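PDB 1X9F: globin II, extracellular from Lumbricus terrestris, which probably carries oxygen as a haem-binding globin subunit of the giant extracellular erythrocruorin of the earthworm, seen here with carbon monoxide bound. Local coordinates for residues 1-12 and 126-134. Sequence-based numbering, arbitrary orientation.
Sequences KKQCGVLEGLKV and DREAWDACI
D126 OD2 takes salt bridges from two lysines of segment 1-12: K2 NZ lies 3.1 Å from OD2, and K11 NZ, the longer of the two, 3.5 Å. K11 NZ has a further hydrogen bond, to the backbone of another protein chain. The other carboxylate oxygen, D126 OD1, N-caps helix 127-142. It accepts from A129 N at 2.9 Å, and the donor stands well above the carboxylate plane, 62° out of it. K11 CD packs against D126 CB. With CG anti to the backbone N (chi1 -172°) and a bend at chi3, K2 runs past E128 CB, and its side chain and that of D126 meet from opposite directions. A129 CB packs against E8 CB. V12 CG1 sits over the six-membered ring of W130, 3.8 Å from its centroid, a CH-pi contact. W130 NE1 hydrogen-bonds to E15 OE2. A leucine here would probably leave V12 CG1 without its aromatic face and E15 without this donor. The C4 SG to C133 SG disulfide (2.0 Å) ties the N-terminal arm to the same helix. The axes of segments 6-12 and 127-134 cross at -100°, 8.9 Å apart at their closest approach. In this globin fold, the first and last helices pack crosswise, as the A and H helices do in globins.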
loop_
_atom_site.group_PDB
_atom_site.type_symbol
_atom_site.label_atom_id
_atom_site.label_comp_id
_atom_site.label_asym_id
_atom_site.label_seq_id
_atom_site.Cartn_x
_atom_site.Cartn_y
_atom_site.Cartn_z
ATOM N N LYS B 1 12.728 -50.596 17.760
ATOM C CA LYS B 1 11.407 -50.049 18.198
ATOM C C LYS B 1 10.597 -49.483 17.024
ATOM O O LYS B 1 9.372 -49.362 17.105
ATOM C CB LYS B 1 11.594 -48.972 19.279
ATOM C CG LYS B 1 12.241 -49.448 20.586
ATOM C CD LYS B 1 12.297 -48.321 21.627
ATOM C CE LYS B 1 13.255 -48.633 22.784
ATOM N NZ LYS B 1 12.787 -49.875 23.590
ATOM N N LYS B 2 11.299 -49.148 15.944
ATOM C CA LYS B 2 10.718 -48.556 14.744
ATOM C C LYS B 2 11.825 -48.547 13.688
ATOM O O LYS B 2 12.994 -48.363 14.023
ATOM C CB LYS B 2 10.243 -47.133 15.044
ATOM C CG LYS B 2 9.442 -46.474 13.939
ATOM C CD LYS B 2 9.060 -45.052 14.320
ATOM C CE LYS B 2 7.717 -45.008 15.072
ATOM N NZ LYS B 2 7.411 -43.589 15.501
ATOM N N GLN B 3 11.467 -48.769 12.429
ATOM C CA GLN B 3 12.460 -48.799 11.360
ATOM C C GLN B 3 12.434 -47.501 10.584
ATOM O O GLN B 3 11.403 -46.837 10.534
ATOM C CB GLN B 3 12.183 -49.959 10.410
ATOM C CG GLN B 3 12.526 -51.322 10.971
ATOM C CD GLN B 3 12.450 -52.401 9.915
ATOM O OE1 GLN B 3 11.361 -52.834 9.537
ATOM N NE2 GLN B 3 13.607 -52.838 9.430
ATOM N N CYS B 4 13.565 -47.147 9.975
ATOM C CA CYS B 4 13.640 -45.942 9.151
ATOM C C CYS B 4 12.912 -46.158 7.834
ATOM O O CYS B 4 13.529 -46.344 6.786
ATOM C CB CYS B 4 15.084 -45.497 8.903
ATOM S SG CYS B 4 15.183 -43.828 8.194
ATOM N N GLY B 5 11.588 -46.143 7.905
ATOM C CA GLY B 5 10.758 -46.277 6.724
ATOM C C GLY B 5 10.447 -44.942 6.079
ATOM O O GLY B 5 10.994 -43.899 6.457
ATOM N N VAL B 6 9.554 -44.997 5.097
ATOM C CA VAL B 6 9.161 -43.834 4.313
ATOM C C VAL B 6 8.709 -42.682 5.211
ATOM O O VAL B 6 9.202 -41.561 5.083
ATOM C CB VAL B 6 8.048 -44.206 3.289
ATOM C CG1 VAL B 6 7.456 -42.961 2.629
ATOM C CG2 VAL B 6 8.587 -45.176 2.232
ATOM N N LEU B 7 7.788 -42.968 6.127
ATOM C CA LEU B 7 7.170 -41.937 6.957
ATOM C C LEU B 7 8.126 -41.334 7.984
ATOM O O LEU B 7 8.151 -40.114 8.171
ATOM C CB LEU B 7 5.911 -42.488 7.638
ATOM C CG LEU B 7 4.534 -42.324 6.963
ATOM C CD1 LEU B 7 4.598 -42.166 5.434
ATOM C CD2 LEU B 7 3.585 -43.472 7.349
ATOM N N GLU B 8 8.908 -42.189 8.642
ATOM C CA GLU B 8 9.933 -41.738 9.593
ATOM C C GLU B 8 11.029 -40.924 8.909
ATOM O O GLU B 8 11.522 -39.949 9.470
ATOM C CB GLU B 8 10.521 -42.909 10.399
ATOM C CG GLU B 8 10.324 -44.294 9.795
ATOM C CD GLU B 8 8.920 -44.855 9.979
ATOM O OE1 GLU B 8 8.466 -44.999 11.135
ATOM O OE2 GLU B 8 8.269 -45.166 8.956
ATOM N N GLY B 9 11.391 -41.323 7.692
ATOM C CA GLY B 9 12.358 -40.578 6.890
ATOM C C GLY B 9 11.808 -39.218 6.513
ATOM O O GLY B 9 12.521 -38.210 6.569
ATOM N N LEU B 10 10.534 -39.193 6.133
ATOM C CA LEU B 10 9.845 -37.940 5.865
ATOM C C LEU B 10 9.906 -37.025 7.082
ATOM O O LEU B 10 10.297 -35.867 6.961
ATOM C CB LEU B 10 8.391 -38.194 5.448
ATOM C CG LEU B 10 7.929 -37.948 4.004
ATOM C CD1 LEU B 10 9.056 -37.970 2.966
ATOM C CD2 LEU B 10 6.816 -38.922 3.624
ATOM N N LYS B 11 9.538 -37.551 8.249
ATOM C CA LYS B 11 9.502 -36.761 9.481
ATOM C C LYS B 11 10.884 -36.238 9.876
ATOM O O LYS B 11 11.043 -35.053 10.196
ATOM C CB LYS B 11 8.889 -37.570 10.626
ATOM C CG LYS B 11 8.806 -36.787 11.922
ATOM C CD LYS B 11 8.088 -37.557 12.997
ATOM C CE LYS B 11 6.617 -37.218 13.025
ATOM N NZ LYS B 11 5.965 -37.856 14.195
ATOM N N VAL B 12 11.874 -37.127 9.838
ATOM C CA VAL B 12 13.245 -36.760 10.173
ATOM C C VAL B 12 13.812 -35.710 9.216
ATOM O O VAL B 12 14.521 -34.806 9.661
ATOM C CB VAL B 12 14.181 -37.985 10.280
ATOM C CG1 VAL B 12 15.628 -37.549 10.496
ATOM C CG2 VAL B 12 13.738 -38.895 11.419
ATOM N N ASP B 126 10.114 -36.596 16.981
ATOM C CA ASP B 126 9.837 -37.997 17.232
ATOM C C ASP B 126 11.141 -38.763 17.413
ATOM O O ASP B 126 11.837 -39.090 16.443
ATOM C CB ASP B 126 9.013 -38.569 16.083
ATOM C CG ASP B 126 8.641 -40.025 16.287
ATOM O OD1 ASP B 126 9.373 -40.771 16.973
ATOM O OD2 ASP B 126 7.619 -40.521 15.772
ATOM N N ARG B 127 11.443 -39.050 18.673
ATOM C CA ARG B 127 12.672 -39.703 19.091
ATOM C C ARG B 127 12.850 -41.076 18.449
ATOM O O ARG B 127 13.954 -41.434 18.027
ATOM C CB ARG B 127 12.662 -39.835 20.611
ATOM C CG ARG B 127 13.894 -40.461 21.181
ATOM C CD ARG B 127 13.990 -40.401 22.685
ATOM N NE ARG B 127 15.386 -40.555 23.073
ATOM C CZ ARG B 127 16.034 -41.714 23.133
ATOM N NH1 ARG B 127 15.415 -42.858 22.854
ATOM N NH2 ARG B 127 17.312 -41.731 23.487
ATOM N N GLU B 128 11.761 -41.835 18.380
ATOM C CA GLU B 128 11.811 -43.168 17.804
ATOM C C GLU B 128 12.132 -43.138 16.316
ATOM O O GLU B 128 12.857 -44.004 15.824
ATOM C CB GLU B 128 10.505 -43.922 18.052
ATOM C CG GLU B 128 10.407 -44.551 19.432
ATOM C CD GLU B 128 9.235 -45.506 19.554
ATOM O OE1 GLU B 128 8.080 -45.069 19.351
ATOM O OE2 GLU B 128 9.467 -46.693 19.866
ATOM N N ALA B 129 11.590 -42.147 15.609
ATOM C CA ALA B 129 11.845 -41.978 14.181
ATOM C C ALA B 129 13.282 -41.517 13.938
ATOM O O ALA B 129 13.948 -42.012 13.019
ATOM C CB ALA B 129 10.849 -40.994 13.573
ATOM N N TRP B 130 13.766 -40.588 14.761
ATOM C CA TRP B 130 15.158 -40.147 14.679
ATOM C C TRP B 130 16.126 -41.277 15.000
ATOM O O TRP B 130 17.060 -41.529 14.240
ATOM C CB TRP B 130 15.417 -38.961 15.606
ATOM C CG TRP B 130 15.070 -37.648 15.006
ATOM C CD1 TRP B 130 13.836 -37.064 14.975
ATOM C CD2 TRP B 130 15.960 -36.741 14.346
ATOM N NE1 TRP B 130 13.902 -35.849 14.337
ATOM C CE2 TRP B 130 15.194 -35.622 13.944
ATOM C CE3 TRP B 130 17.333 -36.754 14.058
ATOM C CZ2 TRP B 130 15.752 -34.529 13.267
ATOM C CZ3 TRP B 130 17.886 -35.669 13.389
ATOM C CH2 TRP B 130 17.095 -34.572 13.000
ATOM N N ASP B 131 15.894 -41.956 16.119
ATOM C CA ASP B 131 16.754 -43.052 16.542
ATOM C C ASP B 131 16.934 -44.077 15.420
ATOM O O ASP B 131 18.056 -44.505 15.119
ATOM C CB ASP B 131 16.171 -43.717 17.788
ATOM C CG ASP B 131 17.080 -44.772 18.360
ATOM O OD1 ASP B 131 18.215 -44.433 18.757
ATOM O OD2 ASP B 131 16.749 -45.971 18.455
ATOM N N ALA B 132 15.821 -44.441 14.790
ATOM C CA ALA B 132 15.817 -45.432 13.730
ATOM C C ALA B 132 16.595 -44.961 12.505
ATOM O O ALA B 132 17.361 -45.723 11.915
ATOM C CB ALA B 132 14.390 -45.768 13.350
ATOM N N CYS B 133 16.392 -43.700 12.128
ATOM C CA CYS B 133 17.014 -43.143 10.935
ATOM C C CYS B 133 18.492 -42.804 11.128
ATOM O O CYS B 133 19.275 -42.951 10.191
ATOM C CB CYS B 133 16.213 -41.939 10.429
ATOM S SG CYS B 133 14.679 -42.430 9.593
ATOM N N ILE B 134 18.883 -42.366 12.327
ATOM C CA ILE B 134 20.312 -42.159 12.605
ATOM C C ILE B 134 21.063 -43.501 12.605
ATOM O O ILE B 134 22.183 -43.591 12.093
ATOM C CB ILE B 134 20.551 -41.363 13.927
ATOM C CG1 ILE B 134 19.899 -39.970 13.869
ATOM C CG2 ILE B 134 22.048 -41.225 14.218
ATOM C CD1 ILE B 134 20.321 -39.101 12.684
HETATM O O HOH W 1 6.394 -40.558 13.700
#